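Local coordinates for oxysterol-binding protein homolog 1 (Saccharomyces cerevisiae, PDB 5H28) that carries lipids, including sterols, between membranes, and through its ankyrin repeats, the part present here, binds NVJ1 and is targeted to the nucleus-vacuole junction, at residues 158-167 with 198-208. Numbering follows the deposited sequence.
Sequences RDFGHLESIL and DVIMCRWLLEH
D198, the N-cap of helix 199-207, meets R158 in a side-on salt bridge: NE of R158 donates to D198 OD2 at 2.7 Å and NH2 of R158 to D198 OD1, each bond running at 170°. Guanidinium and carboxylate are nearly coplanar. D198 OD1 also takes the capping bond from M201 N, which arrives from above the carboxylate plane, so this oxygen serves two donors and ties R158 to the helix start. I200 sets CB at the guanidinium edge, while F160 CE2 lies over the rim of one face of that group. The M201 chain bends twice on its way out, bringing CE within 3.6 Å of F160 CE1 and 3.7 Å of L163 CD1; its SD makes an oblique Met-aromatic contact with F160. W204 is the knob, set among F160, L163, E164 and L167. The edge of F160 points at the face of its five-membered ring, with planes at 51°. At the far end of the indole, CH2 of W204 lies 3.4 Å from L167 CD1. W204 NE1 donates to E164 OE2 over 2.9 Å; the bond is bent (134°), though the oxygen stays near the indole plane. The H208 ring lies against the opposite indole face, with W204 CZ2 over the centre of the imidazole, and H208 CB touches L167 CD1 at 3.8 Å. The two nearly parallel helices, whose axes come within 12.5 Å of each other, thus pack through long side chains, with 199-207 in the predicted third ankyrin repeat. Beyond them, L163 rests on helix 130-156, M201 on F193 of helix 189-196, and V199 and C202 on helix 241-256.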
# COMPACT_ATOMS: atom_id res chain seq x y z
N ARG A 158 19.96 6.46 4.41
CA ARG A 158 19.74 7.53 3.44
C ARG A 158 19.65 6.99 2.01
O ARG A 158 20.35 7.46 1.11
CB ARG A 158 20.85 8.57 3.55
CG ARG A 158 20.45 9.97 3.09
CD ARG A 158 21.56 10.96 3.43
NE ARG A 158 21.18 12.36 3.23
CZ ARG A 158 21.34 13.04 2.10
NH1 ARG A 158 21.90 12.46 1.04
NH2 ARG A 158 20.96 14.31 2.02
N ASP A 159 18.79 6.00 1.83
CA ASP A 159 18.58 5.36 0.54
C ASP A 159 17.28 5.90 -0.06
O ASP A 159 16.20 5.37 0.19
CB ASP A 159 18.46 3.85 0.74
CG ASP A 159 18.34 3.09 -0.57
OD1 ASP A 159 17.99 3.70 -1.59
OD2 ASP A 159 18.60 1.87 -0.56
N PHE A 160 17.39 6.96 -0.87
CA PHE A 160 16.22 7.57 -1.48
C PHE A 160 15.48 6.65 -2.44
O PHE A 160 14.26 6.74 -2.57
CB PHE A 160 16.60 8.88 -2.17
CG PHE A 160 16.90 10.00 -1.21
CD1 PHE A 160 15.90 10.55 -0.42
CD2 PHE A 160 18.20 10.48 -1.08
CE1 PHE A 160 16.18 11.57 0.49
CE2 PHE A 160 18.50 11.50 -0.17
CZ PHE A 160 17.48 12.04 0.61
N GLY A 161 16.20 5.76 -3.12
CA GLY A 161 15.53 4.84 -4.02
C GLY A 161 14.60 3.94 -3.23
O GLY A 161 13.44 3.75 -3.59
N HIS A 162 15.10 3.39 -2.13
CA HIS A 162 14.31 2.51 -1.28
C HIS A 162 13.13 3.29 -0.68
O HIS A 162 12.01 2.79 -0.64
CB HIS A 162 15.18 1.93 -0.17
CG HIS A 162 14.56 0.79 0.56
ND1 HIS A 162 15.22 0.11 1.57
CD2 HIS A 162 13.34 0.20 0.45
CE1 HIS A 162 14.43 -0.84 2.05
NE2 HIS A 162 13.29 -0.80 1.39
N LEU A 163 13.39 4.51 -0.22
CA LEU A 163 12.33 5.34 0.36
C LEU A 163 11.21 5.59 -0.64
O LEU A 163 10.04 5.59 -0.28
CB LEU A 163 12.89 6.68 0.83
CG LEU A 163 13.73 6.66 2.12
CD1 LEU A 163 14.44 7.99 2.29
CD2 LEU A 163 12.83 6.37 3.31
N GLU A 164 11.58 5.81 -1.90
CA GLU A 164 10.60 6.04 -2.95
C GLU A 164 9.67 4.83 -3.08
O GLU A 164 8.45 4.98 -3.19
CB GLU A 164 11.29 6.29 -4.29
CG GLU A 164 12.00 7.63 -4.43
CD GLU A 164 11.03 8.81 -4.50
OE1 GLU A 164 9.97 8.67 -5.13
OE2 GLU A 164 11.35 9.87 -3.93
N SER A 165 10.25 3.64 -3.08
CA SER A 165 9.47 2.41 -3.19
C SER A 165 8.55 2.19 -2.00
O SER A 165 7.43 1.69 -2.14
CB SER A 165 10.40 1.20 -3.35
OG SER A 165 11.00 1.18 -4.64
N ILE A 166 9.01 2.57 -0.81
CA ILE A 166 8.21 2.39 0.40
C ILE A 166 7.00 3.31 0.44
O ILE A 166 5.89 2.87 0.68
CB ILE A 166 9.06 2.63 1.66
CG1 ILE A 166 10.17 1.58 1.75
CG2 ILE A 166 8.18 2.57 2.91
CD1 ILE A 166 11.21 1.90 2.79
N LEU A 167 7.22 4.60 0.18
CA LEU A 167 6.12 5.55 0.24
C LEU A 167 5.17 5.51 -0.96
O LEU A 167 4.05 6.02 -0.88
CB LEU A 167 6.65 6.97 0.46
CG LEU A 167 7.40 7.15 1.79
CD1 LEU A 167 7.66 8.63 2.03
CD2 LEU A 167 6.58 6.58 2.93
N ASP A 198 20.10 17.34 8.44
CA ASP A 198 20.16 16.88 7.05
C ASP A 198 19.00 17.59 6.37
O ASP A 198 17.88 17.08 6.33
CB ASP A 198 19.96 15.37 6.99
CG ASP A 198 20.10 14.80 5.58
OD1 ASP A 198 20.01 15.58 4.60
OD2 ASP A 198 20.27 13.57 5.45
N VAL A 199 19.26 18.78 5.82
CA VAL A 199 18.21 19.57 5.18
C VAL A 199 17.59 18.91 3.95
O VAL A 199 16.38 19.01 3.74
CB VAL A 199 18.72 20.98 4.81
CG1 VAL A 199 17.58 21.82 4.27
CG2 VAL A 199 19.32 21.65 6.04
N ILE A 200 18.41 18.25 3.13
CA ILE A 200 17.88 17.60 1.94
C ILE A 200 16.85 16.54 2.34
O ILE A 200 15.77 16.47 1.74
CB ILE A 200 19.00 16.95 1.10
CG1 ILE A 200 19.86 18.05 0.46
CG2 ILE A 200 18.41 16.04 0.03
CD1 ILE A 200 20.99 17.53 -0.38
N MET A 201 17.16 15.74 3.35
CA MET A 201 16.21 14.72 3.79
C MET A 201 14.96 15.39 4.35
O MET A 201 13.85 14.91 4.12
CB MET A 201 16.83 13.80 4.84
CG MET A 201 15.86 12.73 5.36
SD MET A 201 15.23 11.62 4.07
CE MET A 201 16.63 10.53 3.89
N CYS A 202 15.14 16.48 5.10
CA CYS A 202 13.98 17.18 5.65
C CYS A 202 13.07 17.63 4.51
O CYS A 202 11.85 17.45 4.58
CB CYS A 202 14.42 18.38 6.48
SG CYS A 202 15.13 17.97 8.09
N ARG A 203 13.65 18.22 3.47
CA ARG A 203 12.87 18.69 2.32
C ARG A 203 12.13 17.53 1.67
O ARG A 203 10.96 17.65 1.32
CB ARG A 203 13.78 19.36 1.29
CG ARG A 203 14.39 20.68 1.73
CD ARG A 203 15.35 21.21 0.67
NE ARG A 203 16.05 22.42 1.11
CZ ARG A 203 15.49 23.62 1.23
NH1 ARG A 203 14.21 23.79 0.95
NH2 ARG A 203 16.21 24.64 1.66
N TRP A 204 12.82 16.40 1.52
CA TRP A 204 12.22 15.21 0.90
C TRP A 204 11.04 14.73 1.73
O TRP A 204 9.98 14.41 1.20
CB TRP A 204 13.26 14.09 0.80
CG TRP A 204 12.82 12.94 -0.07
CD1 TRP A 204 13.05 12.78 -1.41
CD2 TRP A 204 12.05 11.80 0.34
NE1 TRP A 204 12.48 11.61 -1.85
CE2 TRP A 204 11.86 10.99 -0.80
CE3 TRP A 204 11.51 11.38 1.57
CZ2 TRP A 204 11.15 9.78 -0.75
CZ3 TRP A 204 10.80 10.19 1.61
CH2 TRP A 204 10.62 9.40 0.46
N LEU A 205 11.22 14.68 3.05
CA LEU A 205 10.15 14.22 3.93
C LEU A 205 8.94 15.15 3.87
O LEU A 205 7.80 14.68 3.79
CB LEU A 205 10.68 14.12 5.36
CG LEU A 205 11.71 13.01 5.59
CD1 LEU A 205 12.36 13.19 6.94
CD2 LEU A 205 11.04 11.64 5.47
N LEU A 206 9.19 16.45 3.88
CA LEU A 206 8.10 17.43 3.81
C LEU A 206 7.32 17.28 2.51
O LEU A 206 6.09 17.36 2.51
CB LEU A 206 8.65 18.85 3.91
CG LEU A 206 8.96 19.41 5.31
CD1 LEU A 206 7.66 19.64 6.06
CD2 LEU A 206 9.85 18.46 6.07
N GLU A 207 8.02 17.04 1.41
CA GLU A 207 7.34 16.89 0.13
C GLU A 207 6.58 15.58 0.03
O GLU A 207 5.73 15.41 -0.84
CB GLU A 207 8.34 17.01 -1.04
CG GLU A 207 9.46 15.98 -1.05
CD GLU A 207 10.35 16.11 -2.27
OE1 GLU A 207 9.85 15.87 -3.39
OE2 GLU A 207 11.54 16.45 -2.11
N HIS A 208 6.86 14.65 0.94
CA HIS A 208 6.17 13.36 0.94
C HIS A 208 5.15 13.19 2.06
O HIS A 208 4.81 12.07 2.43
CB HIS A 208 7.17 12.21 0.96
CG HIS A 208 7.86 11.99 -0.35
ND1 HIS A 208 8.87 12.82 -0.81
CD2 HIS A 208 7.64 11.09 -1.33
CE1 HIS A 208 9.24 12.43 -2.01
NE2 HIS A 208 8.51 11.38 -2.36